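Local coordinates for GDSL-like protein (Roseburia intestinalis L1-82, PDB 6HFZ) that removes acetyl groups from acetylated mannans as a two-domain, GDSL-type carbohydrate esterase of a gut bacterium, at residues 304-309 / 346-351; 247-252 / 279-284; 22-27 / 65-70. One frame throughout, in Å; residues are numbered along the deposited sequence.

Interaction 1 of 3, residues 304-309 / 346-351; sequences AEIIVD and VEVRLT
Ile306 and Val348 form a non-hydrogen-bonded pair of an antiparallel beta sheet, where residues 304-308 run beside 346-351 with 154° between their directions. The pairs flanking it are the hydrogen-bonded ones. Glu305 N reaches Arg349 O at 3.0 Å and Arg349 N returns to Glu305 O, while Ile307 N meets Glu347 O at 2.9 Å and Glu347 N bonds Ile307 O; N-H...O angles near 160° mark all four as straight. On the apolar face, CG1 of Ile306 lies anti to the backbone N (chi1 -177°), and its CD1 touches Val346 CG1 at 3.7 Å and Val348 CG2 at 3.9 Å, bridging two valines of the other strand. This face of the five-stranded sheet turns toward strands 329-336 and 361-370, whose Ile335 meets Ile306 and whose Leu363 meets Val348. Further along, Ala304 CB lies 3.9 Å from Leu350 CD1. The face bearing Glu305, Ile307, Glu347 and Arg349 is more open. There the extended Glu305 chain crosses Thr351 at about a right angle, its CD 3.6 Å from Thr351 CG2. Glu305 OE2 stays 5.2 Å from Arg349 NE, too far for a salt bridge.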
ATOM      1  N   ALA A 304       9.114 -22.695  -4.526  1.00 23.72           N
ATOM      2  CA  ALA A 304      10.356 -22.506  -3.787  1.00 22.76           C
ATOM      3  C   ALA A 304      10.105 -22.686  -2.291  1.00 23.87           C
ATOM      4  O   ALA A 304       8.966 -22.756  -1.866  1.00 25.47           O
ATOM      5  CB  ALA A 304      10.922 -21.137  -4.070  1.00 22.64           C
ATOM      6  N   GLU A 305      11.193 -22.662  -1.526  1.00 26.18           N
ATOM      7  CA  GLU A 305      11.169 -22.600  -0.081  1.00 28.86           C
ATOM      8  C   GLU A 305      12.140 -21.495   0.352  1.00 25.70           C
ATOM      9  O   GLU A 305      13.175 -21.192  -0.329  1.00 27.40           O
ATOM     10  CB  GLU A 305      11.502 -23.970   0.520  1.00 30.08           C
ATOM     11  CG  GLU A 305      12.984 -24.305   0.509  1.00 35.99           C
ATOM     12  CD  GLU A 305      13.364 -25.716   0.968  1.00 41.21           C
ATOM     13  OE1 GLU A 305      12.509 -26.374   1.639  1.00 38.46           O
ATOM     14  OE2 GLU A 305      14.500 -26.168   0.618  1.00 45.56           O
ATOM     15  N   ILE A 306      11.802 -20.832   1.458  1.00 21.53           N
ATOM     16  CA  ILE A 306      12.642 -19.840   2.081  1.00 21.75           C
ATOM     17  C   ILE A 306      12.984 -20.330   3.507  1.00 24.40           C
ATOM     18  O   ILE A 306      12.112 -20.838   4.222  1.00 25.16           O
ATOM     19  CB  ILE A 306      11.953 -18.451   2.088  1.00 22.59           C
ATOM     20  CG1 ILE A 306      12.866 -17.386   2.684  1.00 24.61           C
ATOM     21  CG2 ILE A 306      10.596 -18.481   2.764  1.00 21.07           C
ATOM     22  CD1 ILE A 306      12.469 -15.972   2.324  1.00 22.53           C
ATOM     23  N   ILE A 307      14.268 -20.205   3.853  1.00 24.31           N
ATOM     24  CA  ILE A 307      14.844 -20.683   5.060  1.00 28.72           C
ATOM     25  C   ILE A 307      15.581 -19.527   5.717  1.00 26.41           C
ATOM     26  O   ILE A 307      16.358 -18.830   5.070  1.00 26.15           O
ATOM     27  CB  ILE A 307      15.814 -21.836   4.762  1.00 33.91           C
ATOM     28  CG1 ILE A 307      15.097 -23.012   4.097  1.00 37.86           C
ATOM     29  CG2 ILE A 307      16.534 -22.265   6.038  1.00 36.78           C
ATOM     30  CD1 ILE A 307      16.033 -24.126   3.662  1.00 39.34           C
ATOM     31  N   VAL A 308      15.355 -19.336   7.022  1.00 24.67           N
ATOM     32  CA  VAL A 308      15.975 -18.262   7.737  1.00 23.98           C
ATOM     33  C   VAL A 308      16.923 -18.897   8.770  1.00 26.01           C
ATOM     34  O   VAL A 308      16.475 -19.772   9.520  1.00 28.22           O
ATOM     35  CB  VAL A 308      14.929 -17.334   8.380  1.00 26.58           C
ATOM     36  CG1 VAL A 308      15.562 -16.253   9.229  1.00 30.84           C
ATOM     37  CG2 VAL A 308      14.061 -16.695   7.317  1.00 28.21           C
ATOM     38  N   ASP A 309      18.186 -18.457   8.759  1.00 29.56           N
ATOM     39  CA  ASP A 309      19.217 -18.833   9.741  1.00 33.70           C
ATOM     40  C   ASP A 309      19.360 -20.367   9.826  1.00 39.08           C
ATOM     41  O   ASP A 309      19.453 -20.920  10.933  1.00 41.04           O
ATOM     42  CB  ASP A 309      18.834 -18.247  11.108  1.00 33.41           C
ATOM     43  CG  ASP A 309      18.859 -16.728  11.151  1.00 29.36           C
ATOM     44  OD1 ASP A 309      19.744 -16.153  10.461  1.00 29.71           O
ATOM     45  OD2 ASP A 309      17.989 -16.131  11.881  1.00 33.52           O
ATOM     46  N   VAL A 346      19.386 -15.563   4.887  1.00 24.65           N
ATOM     47  CA  VAL A 346      18.191 -15.960   4.225  1.00 22.06           C
ATOM     48  C   VAL A 346      18.557 -16.698   2.941  1.00 24.63           C
ATOM     49  O   VAL A 346      19.365 -16.235   2.148  1.00 26.93           O
ATOM     50  CB  VAL A 346      17.287 -14.746   3.940  1.00 20.66           C
ATOM     51  CG1 VAL A 346      16.000 -15.199   3.274  1.00 23.64           C
ATOM     52  CG2 VAL A 346      17.021 -13.946   5.200  1.00 21.29           C
ATOM     53  N   GLU A 347      17.883 -17.806   2.702  1.00 24.68           N
ATOM     54  CA  GLU A 347      18.108 -18.560   1.516  1.00 25.78           C
ATOM     55  C   GLU A 347      16.756 -18.859   0.875  1.00 24.77           C
ATOM     56  O   GLU A 347      15.824 -19.242   1.556  1.00 22.65           O
ATOM     57  CB  GLU A 347      18.891 -19.834   1.873  1.00 33.60           C
ATOM     58  CG  GLU A 347      19.080 -20.754   0.678  1.00 41.06           C
ATOM     59  CD  GLU A 347      19.984 -21.959   0.896  1.00 46.17           C
ATOM     60  OE1 GLU A 347      20.015 -22.506   2.041  1.00 42.44           O
ATOM     61  OE2 GLU A 347      20.660 -22.350  -0.092  1.00 52.15           O
ATOM     62  N   VAL A 348      16.685 -18.709  -0.450  1.00 22.11           N
ATOM     63  CA  VAL A 348      15.538 -19.151  -1.214  1.00 22.55           C
ATOM     64  C   VAL A 348      16.045 -20.175  -2.244  1.00 23.79           C
ATOM     65  O   VAL A 348      17.039 -19.915  -2.888  1.00 26.50           O
ATOM     66  CB  VAL A 348      14.852 -17.947  -1.888  1.00 23.73           C
ATOM     67  CG1 VAL A 348      13.655 -18.388  -2.709  1.00 25.15           C
ATOM     68  CG2 VAL A 348      14.454 -16.893  -0.856  1.00 24.20           C
ATOM     69  N   ARG A 349      15.355 -21.310  -2.360  1.00 24.92           N
ATOM     70  CA  ARG A 349      15.748 -22.420  -3.239  1.00 25.19           C
ATOM     71  C   ARG A 349      14.513 -22.930  -3.974  1.00 23.04           C
ATOM     72  O   ARG A 349      13.493 -23.125  -3.364  1.00 22.85           O
ATOM     73  CB  ARG A 349      16.275 -23.589  -2.384  1.00 30.08           C
ATOM     74  CG  ARG A 349      16.895 -24.734  -3.177  1.00 30.99           C
ATOM     75  CD  ARG A 349      17.606 -25.758  -2.253  1.00 30.26           C
ATOM     76  NE  ARG A 349      18.153 -26.884  -3.040  1.00 33.67           N
ATOM     77  CZ  ARG A 349      19.405 -26.940  -3.495  1.00 31.70           C
ATOM     78  NH1 ARG A 349      20.274 -26.013  -3.146  1.00 32.46           N
ATOM     79  NH2 ARG A 349      19.803 -27.939  -4.264  1.00 35.67           N
ATOM     80  N   LEU A 350      14.644 -23.287  -5.256  1.00 22.53           N
ATOM     81  CA  LEU A 350      13.535 -23.905  -5.962  1.00 22.86           C
ATOM     82  C   LEU A 350      13.451 -25.392  -5.602  1.00 25.84           C
ATOM     83  O   LEU A 350      14.485 -26.068  -5.606  1.00 27.81           O
ATOM     84  CB  LEU A 350      13.753 -23.714  -7.465  1.00 25.52           C
ATOM     85  CG  LEU A 350      12.903 -22.635  -8.137  1.00 30.95           C
ATOM     86  CD1 LEU A 350      12.959 -21.309  -7.440  1.00 30.70           C
ATOM     87  CD2 LEU A 350      13.240 -22.474  -9.605  1.00 25.27           C
ATOM     88  N   THR A 351      12.243 -25.842  -5.251  1.00 25.68           N
ATOM     89  CA  THR A 351      11.966 -27.230  -4.786  1.00 28.93           C
ATOM     90  C   THR A 351      11.101 -28.034  -5.760  1.00 30.85           C
ATOM     91  O   THR A 351      11.172 -29.278  -5.726  1.00 32.30           O
ATOM     92  CB  THR A 351      11.311 -27.215  -3.402  1.00 29.64           C
ATOM     93  OG1 THR A 351      10.056 -26.536  -3.489  1.00 29.30           O
ATOM     94  CG2 THR A 351      12.177 -26.534  -2.369  1.00 30.12           C
TER

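Interaction 2 of 3, residues 247-252 / 279-284; sequences NVVCHG and SITLDV
Asn247 begins the contact with its CB 3.7 Å from Asp283 OD2; the two side chains cross at about a right angle, their amide and carboxylate planes 37° apart. Val248 follows with both methyls engaged on the buried face. Its CG1, anti to the backbone N, meets Ile280 CD1 at 3.6 Å, and CG2 lies alongside Leu282, 3.8 Å from its CD2. Trp271 of strand 271-273 also touches Val248, Ile280 and Leu282. At Val249 the strand proper starts: its N bonds Thr281 O at 2.9 Å and its O receives Thr281 N, while the two side chains lie side by side, with Val249 CB 3.5 Å from Thr281 OG1. This antiparallel pairing, 167° between strand directions, sets the short strand 249-251 at the margin of the five-stranded sheet. Cys250 returns to the Trp271 side, and its SG approaches Ile280 CD1 at 4.1 Å. His251 makes the second reciprocal backbone pair, His251 N to Ser279 O at 2.8 Å and Ser279 N to His251 O. The latter donor stands 55° out of the His251 carbonyl plane. A water donates to His251 O and accepts from Ser279 OG, giving that carbonyl a second donor. Gly252 then leaves the strand at backbone angles where a CB would jam against the His251 carbonyl oxygen.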
ATOM      1  N   ASN A 247      25.415  -7.817  -0.746  1.00 43.05           N
ATOM      2  CA  ASN A 247      25.678  -8.994   0.110  1.00 48.30           C
ATOM      3  C   ASN A 247      25.012 -10.277  -0.418  1.00 44.53           C
ATOM      4  O   ASN A 247      25.062 -11.324   0.227  1.00 47.38           O
ATOM      5  CB  ASN A 247      25.228  -8.744   1.548  1.00 51.40           C
ATOM      6  CG  ASN A 247      26.156  -7.782   2.250  1.00 57.81           C
ATOM      7  OD1 ASN A 247      27.344  -8.067   2.397  1.00 60.82           O
ATOM      8  ND2 ASN A 247      25.633  -6.627   2.630  1.00 60.93           N
ATOM      9  N   VAL A 248      24.412 -10.205  -1.599  1.00 37.91           N
ATOM     10  CA  VAL A 248      23.664 -11.308  -2.147  1.00 35.50           C
ATOM     11  C   VAL A 248      24.584 -12.232  -2.953  1.00 33.09           C
ATOM     12  O   VAL A 248      25.434 -11.766  -3.700  1.00 37.18           O
ATOM     13  CB  VAL A 248      22.519 -10.771  -3.015  1.00 33.26           C
ATOM     14  CG1 VAL A 248      21.862 -11.884  -3.799  1.00 30.17           C
ATOM     15  CG2 VAL A 248      21.521 -10.017  -2.137  1.00 33.45           C
ATOM     16  N   VAL A 249      24.396 -13.547  -2.798  1.00 27.79           N
ATOM     17  CA  VAL A 249      25.144 -14.534  -3.597  1.00 29.95           C
ATOM     18  C   VAL A 249      24.161 -15.434  -4.372  1.00 29.90           C
ATOM     19  O   VAL A 249      23.340 -16.135  -3.805  1.00 30.20           O
ATOM     20  CB  VAL A 249      26.079 -15.364  -2.701  1.00 34.33           C
ATOM     21  CG1 VAL A 249      26.886 -16.352  -3.532  1.00 38.11           C
ATOM     22  CG2 VAL A 249      26.985 -14.469  -1.866  1.00 32.67           C
ATOM     23  N   CYS A 250      24.236 -15.427  -5.701  1.00 29.02           N
ATOM     24  CA  CYS A 250      23.366 -16.291  -6.482  1.00 32.23           C
ATOM     25  C   CYS A 250      24.024 -17.643  -6.779  1.00 33.27           C
ATOM     26  O   CYS A 250      25.198 -17.665  -7.095  1.00 31.67           O
ATOM     27  CB  CYS A 250      22.986 -15.609  -7.786  1.00 34.75           C
ATOM     28  SG  CYS A 250      22.042 -14.086  -7.495  1.00 36.30           S
ATOM     29  N   HIS A 251      23.218 -18.715  -6.782  1.00 30.24           N
ATOM     30  CA  HIS A 251      23.598 -20.069  -7.178  1.00 30.39           C
ATOM     31  C   HIS A 251      22.466 -20.665  -8.008  1.00 28.31           C
ATOM     32  O   HIS A 251      21.823 -21.640  -7.611  1.00 26.92           O
ATOM     33  CB  HIS A 251      23.896 -20.957  -5.962  1.00 35.74           C
ATOM     34  CG  HIS A 251      24.937 -20.413  -5.038  1.00 41.81           C
ATOM     35  ND1 HIS A 251      26.286 -20.387  -5.370  1.00 43.32           N
ATOM     36  CD2 HIS A 251      24.837 -19.901  -3.791  1.00 46.27           C
ATOM     37  CE1 HIS A 251      26.974 -19.900  -4.365  1.00 43.81           C
ATOM     38  NE2 HIS A 251      26.104 -19.580  -3.385  1.00 47.69           N
ATOM     39  N   GLY A 252      22.192 -20.048  -9.163  1.00 26.34           N
ATOM     40  CA  GLY A 252      21.130 -20.485 -10.051  1.00 26.11           C
ATOM     41  C   GLY A 252      20.111 -19.390 -10.324  1.00 26.42           C
ATOM     42  O   GLY A 252      19.681 -19.208 -11.457  1.00 27.06           O
ATOM     43  N   SER A 279      19.217 -21.455  -6.279  1.00 23.86           N
ATOM     44  CA  SER A 279      19.132 -20.822  -4.959  1.00 25.30           C
ATOM     45  C   SER A 279      19.816 -19.456  -4.980  1.00 22.61           C
ATOM     46  O   SER A 279      20.537 -19.063  -5.944  1.00 26.81           O
ATOM     47  CB  SER A 279      19.700 -21.687  -3.877  1.00 31.64           C
ATOM     48  OG  SER A 279      20.995 -22.113  -4.213  1.00 38.17           O
ATOM     49  N   ILE A 280      19.603 -18.731  -3.883  1.00 22.99           N
ATOM     50  CA  ILE A 280      20.152 -17.420  -3.638  1.00 23.94           C
ATOM     51  C   ILE A 280      20.246 -17.237  -2.120  1.00 23.77           C
ATOM     52  O   ILE A 280      19.403 -17.767  -1.406  1.00 25.43           O
ATOM     53  CB  ILE A 280      19.260 -16.354  -4.306  1.00 24.53           C
ATOM     54  CG1 ILE A 280      19.819 -14.940  -4.109  1.00 24.50           C
ATOM     55  CG2 ILE A 280      17.825 -16.484  -3.799  1.00 24.64           C
ATOM     56  CD1 ILE A 280      18.978 -13.857  -4.823  1.00 25.73           C
ATOM     57  N   THR A 281      21.291 -16.563  -1.664  1.00 24.13           N
ATOM     58  CA  THR A 281      21.503 -16.267  -0.238  1.00 26.55           C
ATOM     59  C   THR A 281      21.668 -14.750  -0.084  1.00 28.49           C
ATOM     60  O   THR A 281      22.280 -14.045  -0.942  1.00 28.70           O
ATOM     61  CB  THR A 281      22.696 -17.038   0.346  1.00 29.95           C
ATOM     62  OG1 THR A 281      23.854 -16.619  -0.372  1.00 38.54           O
ATOM     63  CG2 THR A 281      22.536 -18.536   0.236  1.00 29.08           C
ATOM     64  N   LEU A 282      21.044 -14.233   0.979  1.00 27.56           N
ATOM     65  CA  LEU A 282      21.026 -12.842   1.328  1.00 28.15           C
ATOM     66  C   LEU A 282      21.309 -12.712   2.817  1.00 27.61           C
ATOM     67  O   LEU A 282      20.802 -13.508   3.591  1.00 28.61           O
ATOM     68  CB  LEU A 282      19.629 -12.248   1.093  1.00 27.87           C
ATOM     69  CG  LEU A 282      19.016 -12.418  -0.287  1.00 28.09           C
ATOM     70  CD1 LEU A 282      18.143 -13.642  -0.395  1.00 27.46           C
ATOM     71  CD2 LEU A 282      18.231 -11.163  -0.669  1.00 28.84           C
ATOM     72  N   ASP A 283      22.015 -11.639   3.178  1.00 28.04           N
ATOM     73  CA  ASP A 283      22.128 -11.130   4.524  1.00 31.73           C
ATOM     74  C   ASP A 283      21.057 -10.053   4.734  1.00 32.09           C
ATOM     75  O   ASP A 283      21.014  -9.080   3.996  1.00 31.57           O
ATOM     76  CB  ASP A 283      23.495 -10.471   4.753  1.00 37.77           C
ATOM     77  CG  ASP A 283      24.683 -11.426   4.719  1.00 45.46           C
ATOM     78  OD1 ASP A 283      24.466 -12.640   4.886  1.00 47.84           O
ATOM     79  OD2 ASP A 283      25.821 -10.936   4.527  1.00 52.95           O
ATOM     80  N   VAL A 284      20.195 -10.251   5.740  1.00 27.01           N
ATOM     81  CA  VAL A 284      19.066  -9.352   5.977  1.00 26.21           C
ATOM     82  C   VAL A 284      18.986  -9.024   7.469  1.00 25.03           C
ATOM     83  O   VAL A 284      18.637  -9.892   8.266  1.00 26.13           O
ATOM     84  CB  VAL A 284      17.742  -9.945   5.470  1.00 25.36           C
ATOM     85  CG1 VAL A 284      16.612  -8.931   5.668  1.00 27.96           C
ATOM     86  CG2 VAL A 284      17.837 -10.421   4.005  1.00 25.04           C
TER
HETATM   87  O   HOH W   1      21.915 -24.294  -6.194  1.00 43.03           O

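Interaction 3 of 3, residues 22-27 / 65-70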
ATOM      1  N   LYS A  22      -2.612  24.540   6.306  1.00 30.66           N
ATOM      2  CA  LYS A  22      -1.393  25.204   5.825  1.00 29.87           C
ATOM      3  C   LYS A  22      -1.213  24.955   4.325  1.00 28.40           C
ATOM      4  O   LYS A  22      -0.845  25.844   3.574  1.00 27.65           O
ATOM      5  CB  LYS A  22      -0.170  24.731   6.603  1.00 35.51           C
ATOM      6  CG  LYS A  22       0.125  25.495   7.887  1.00 42.74           C
ATOM      7  CD  LYS A  22       1.540  25.249   8.456  1.00 52.38           C
ATOM      8  CE  LYS A  22       2.628  25.072   7.406  1.00 60.54           C
ATOM      9  NZ  LYS A  22       3.994  25.045   7.988  1.00 67.89           N
ATOM     10  N   VAL A  23      -1.527  23.747   3.840  1.00 26.82           N
ATOM     11  CA  VAL A  23      -1.401  23.462   2.422  1.00 27.01           C
ATOM     12  C   VAL A  23      -2.381  24.316   1.611  1.00 28.57           C
ATOM     13  O   VAL A  23      -2.014  24.875   0.567  1.00 26.23           O
ATOM     14  CB  VAL A  23      -1.592  21.962   2.117  1.00 28.59           C
ATOM     15  CG1 VAL A  23      -1.617  21.710   0.619  1.00 28.02           C
ATOM     16  CG2 VAL A  23      -0.504  21.148   2.805  1.00 29.11           C
HETATM   17  N   MSE A  24      -3.630  24.394   2.082  1.00 28.05           N
HETATM   18  CA  MSE A  24      -4.634  25.207   1.413  1.00 28.69           C
HETATM   19  C   MSE A  24      -4.176  26.669   1.328  1.00 30.33           C
HETATM   20  O   MSE A  24      -4.421  27.316   0.314  1.00 30.41           O
HETATM   21  CB  MSE A  24      -5.995  25.066   2.070  1.00 31.82           C
HETATM   22  CG  MSE A  24      -6.392  23.617   1.846  1.00 31.88           C
HETATM   23 SE   MSE A  24      -8.258  23.332   2.489  1.00 31.98          SE
HETATM   24  CE  MSE A  24      -8.432  21.395   2.064  1.00 33.70           C
ATOM     25  N   ASP A  25      -3.520  27.151   2.386  1.00 30.43           N
ATOM     26  CA  ASP A  25      -3.057  28.534   2.450  1.00 33.99           C
ATOM     27  C   ASP A  25      -1.946  28.748   1.429  1.00 33.99           C
ATOM     28  O   ASP A  25      -1.879  29.797   0.827  1.00 32.34           O
ATOM     29  CB  ASP A  25      -2.556  28.927   3.843  1.00 33.38           C
ATOM     30  CG  ASP A  25      -3.669  29.183   4.839  1.00 37.22           C
ATOM     31  OD1 ASP A  25      -4.784  29.489   4.393  1.00 39.35           O
ATOM     32  OD2 ASP A  25      -3.423  29.051   6.043  1.00 48.43           O
ATOM     33  N   ARG A  26      -1.075  27.741   1.254  1.00 30.90           N
ATOM     34  CA  ARG A  26      -0.043  27.790   0.246  1.00 29.37           C
ATOM     35  C   ARG A  26      -0.673  27.804  -1.145  1.00 31.96           C
ATOM     36  O   ARG A  26      -0.201  28.517  -2.043  1.00 32.73           O
ATOM     37  CB  ARG A  26       0.920  26.610   0.448  1.00 27.62           C
ATOM     38  CG  ARG A  26       1.859  26.849   1.627  1.00 29.00           C
ATOM     39  CD  ARG A  26       2.641  25.624   2.082  1.00 30.73           C
ATOM     40  NE  ARG A  26       3.528  25.098   1.050  1.00 32.98           N
ATOM     41  CZ  ARG A  26       4.060  23.868   1.043  1.00 34.74           C
ATOM     42  NH1 ARG A  26       3.743  23.005   1.988  1.00 35.08           N
ATOM     43  NH2 ARG A  26       4.891  23.503   0.079  1.00 32.96           N
ATOM     44  N   ALA A  27      -1.725  26.999  -1.339  1.00 29.20           N
ATOM     45  CA  ALA A  27      -2.428  26.912  -2.653  1.00 27.98           C
ATOM     46  C   ALA A  27      -3.075  28.261  -2.973  1.00 28.25           C
ATOM     47  O   ALA A  27      -3.049  28.733  -4.113  1.00 31.82           O
ATOM     48  CB  ALA A  27      -3.487  25.838  -2.593  1.00 29.13           C
ATOM     49  N   LYS A  65      -9.159  22.976  -9.328  1.00 31.86           N
ATOM     50  CA  LYS A  65     -10.367  23.799  -9.528  1.00 32.17           C
ATOM     51  C   LYS A  65     -10.581  24.760  -8.355  1.00 33.42           C
ATOM     52  O   LYS A  65     -11.031  25.909  -8.522  1.00 31.79           O
ATOM     53  CB  LYS A  65     -11.615  22.922  -9.703  1.00 40.71           C
ATOM     54  CG  LYS A  65     -12.868  23.694 -10.095  1.00 52.68           C
ATOM     55  CD  LYS A  65     -12.750  24.421 -11.450  1.00 59.82           C
ATOM     56  CE  LYS A  65     -13.779  25.520 -11.667  1.00 63.30           C
ATOM     57  NZ  LYS A  65     -15.166  24.996 -11.653  1.00 65.24           N
ATOM     58  N   THR A  66     -10.249  24.306  -7.155  1.00 26.86           N
ATOM     59  CA  THR A  66     -10.440  25.107  -5.975  1.00 31.88           C
ATOM     60  C   THR A  66      -9.395  26.230  -5.928  1.00 32.97           C
ATOM     61  O   THR A  66      -9.723  27.282  -5.438  1.00 33.27           O
ATOM     62  CB  THR A  66     -10.470  24.215  -4.728  1.00 29.02           C
ATOM     63  OG1 THR A  66     -11.498  23.249  -4.955  1.00 26.79           O
ATOM     64  CG2 THR A  66     -10.763  24.936  -3.431  1.00 29.75           C
ATOM     65  N   PHE A  67      -8.162  25.983  -6.414  1.00 31.82           N
ATOM     66  CA  PHE A  67      -7.038  26.936  -6.292  1.00 33.36           C
ATOM     67  C   PHE A  67      -6.394  27.096  -7.666  1.00 33.18           C
ATOM     68  O   PHE A  67      -5.315  26.557  -7.929  1.00 28.34           O
ATOM     69  CB  PHE A  67      -6.048  26.467  -5.211  1.00 34.67           C
ATOM     70  CG  PHE A  67      -6.634  26.113  -3.859  1.00 36.31           C
ATOM     71  CD1 PHE A  67      -6.921  27.097  -2.916  1.00 33.57           C
ATOM     72  CD2 PHE A  67      -6.884  24.785  -3.512  1.00 32.98           C
ATOM     73  CE1 PHE A  67      -7.428  26.772  -1.665  1.00 35.96           C
ATOM     74  CE2 PHE A  67      -7.395  24.462  -2.265  1.00 32.24           C
ATOM     75  CZ  PHE A  67      -7.674  25.452  -1.341  1.00 36.38           C
ATOM     76  N   PRO A  68      -7.074  27.754  -8.638  1.00 32.69           N
ATOM     77  CA  PRO A  68      -6.563  27.838 -10.013  1.00 35.36           C
ATOM     78  C   PRO A  68      -5.219  28.578 -10.176  1.00 31.42           C
ATOM     79  O   PRO A  68      -4.552  28.432 -11.212  1.00 31.63           O
ATOM     80  CB  PRO A  68      -7.665  28.581 -10.789  1.00 36.77           C
ATOM     81  CG  PRO A  68      -8.504  29.266  -9.734  1.00 35.77           C
ATOM     82  CD  PRO A  68      -8.384  28.418  -8.481  1.00 35.55           C
ATOM     83  N   GLN A  69      -4.843  29.344  -9.154  1.00 34.01           N
ATOM     84  CA  GLN A  69      -3.609  30.130  -9.118  1.00 38.02           C
ATOM     85  C   GLN A  69      -2.407  29.231  -8.779  1.00 37.54           C
ATOM     86  O   GLN A  69      -1.275  29.624  -9.038  1.00 36.20           O
ATOM     87  CB  GLN A  69      -3.753  31.302  -8.127  1.00 41.95           C
ATOM     88  CG  GLN A  69      -4.148  30.921  -6.700  1.00 49.30           C
ATOM     89  CD  GLN A  69      -5.636  30.776  -6.452  1.00 50.22           C
ATOM     90  OE1 GLN A  69      -6.411  30.416  -7.339  1.00 59.61           O
ATOM     91  NE2 GLN A  69      -6.060  31.065  -5.233  1.00 52.12           N
ATOM     92  N   ALA A  70      -2.643  28.055  -8.164  1.00 31.65           N
ATOM     93  CA  ALA A  70      -1.536  27.143  -7.774  1.00 33.09           C
ATOM     94  C   ALA A  70      -1.185  26.194  -8.930  1.00 31.37           C
ATOM     95  O   ALA A  70      -1.988  25.975  -9.841  1.00 36.47           O
ATOM     96  CB  ALA A  70      -1.910  26.395  -6.521  1.00 31.80           C
TER
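Phe67 and Ala27 meet through a CH-pi contact, the methyl CB of Ala27 lying over one face of the ring, 3.7 Å from its centroid and 22° off the ring normal. The methyl is displaced toward the rim, and CG is its closest ring atom at 3.4 Å. CG of Phe67 stands anti to the carbonyl carbon, beside the backbone N (chi1 -51°), and chi2 of -82° turns the ring so that this face meets the methyl. Thr66 CG2 lies over the opposite face, again offset toward the rim, so the ring is held between two methyl groups. Its far end reaches the selenomethionine Met24: CZ is 3.8 Å from Met24 CB, and the two side chains run at a slant to each other. Phe67 leaves helical angles after helix 55-66 and opens a type I beta turn to Ala70, closed by Ala70 N to Phe67 O at 3.1 Å. This turn leads into strand 71-78, an outermost strand of the mixed sheet, and rests on helix 18-28. Ala70 CB packs 3.5 Å from Ala27 O, and Gln69 CG is 3.6 Å from the same oxygen. Gln69 turns back at chi2, and its NE2 hydrogen-bonds to Lys28 O. An alanine in place of Phe67 would probably open a gap between Ala27 CB and Thr66 CG2 and take from Met24 CB its contact with the ring's CZ.

Along the chain the three contacts come in series: interaction 3 closes first, then interaction 2, then interaction 1. Interactions 1 and 2 belong to one five-stranded antiparallel sheet, with centres 10 Å apart. Strands 279-286 and 342-352 are neighbours in it, and Val346 N lies 2.8 Å from Leu282 O, a probable hydrogen bond, so the two contacts give the sheet order 249-251, 279-286, 342-352, 303-308. Interaction 3 lies on the other side of the chain's centre, about 51 Å from interaction 1 and 49 Å from interaction 2 between centres. It joins helix 18-28 to the turn between helix 55-66 and strand 71-78, beside the mixed sheet of the GDSL-like part, consistent with a two-domain esterase.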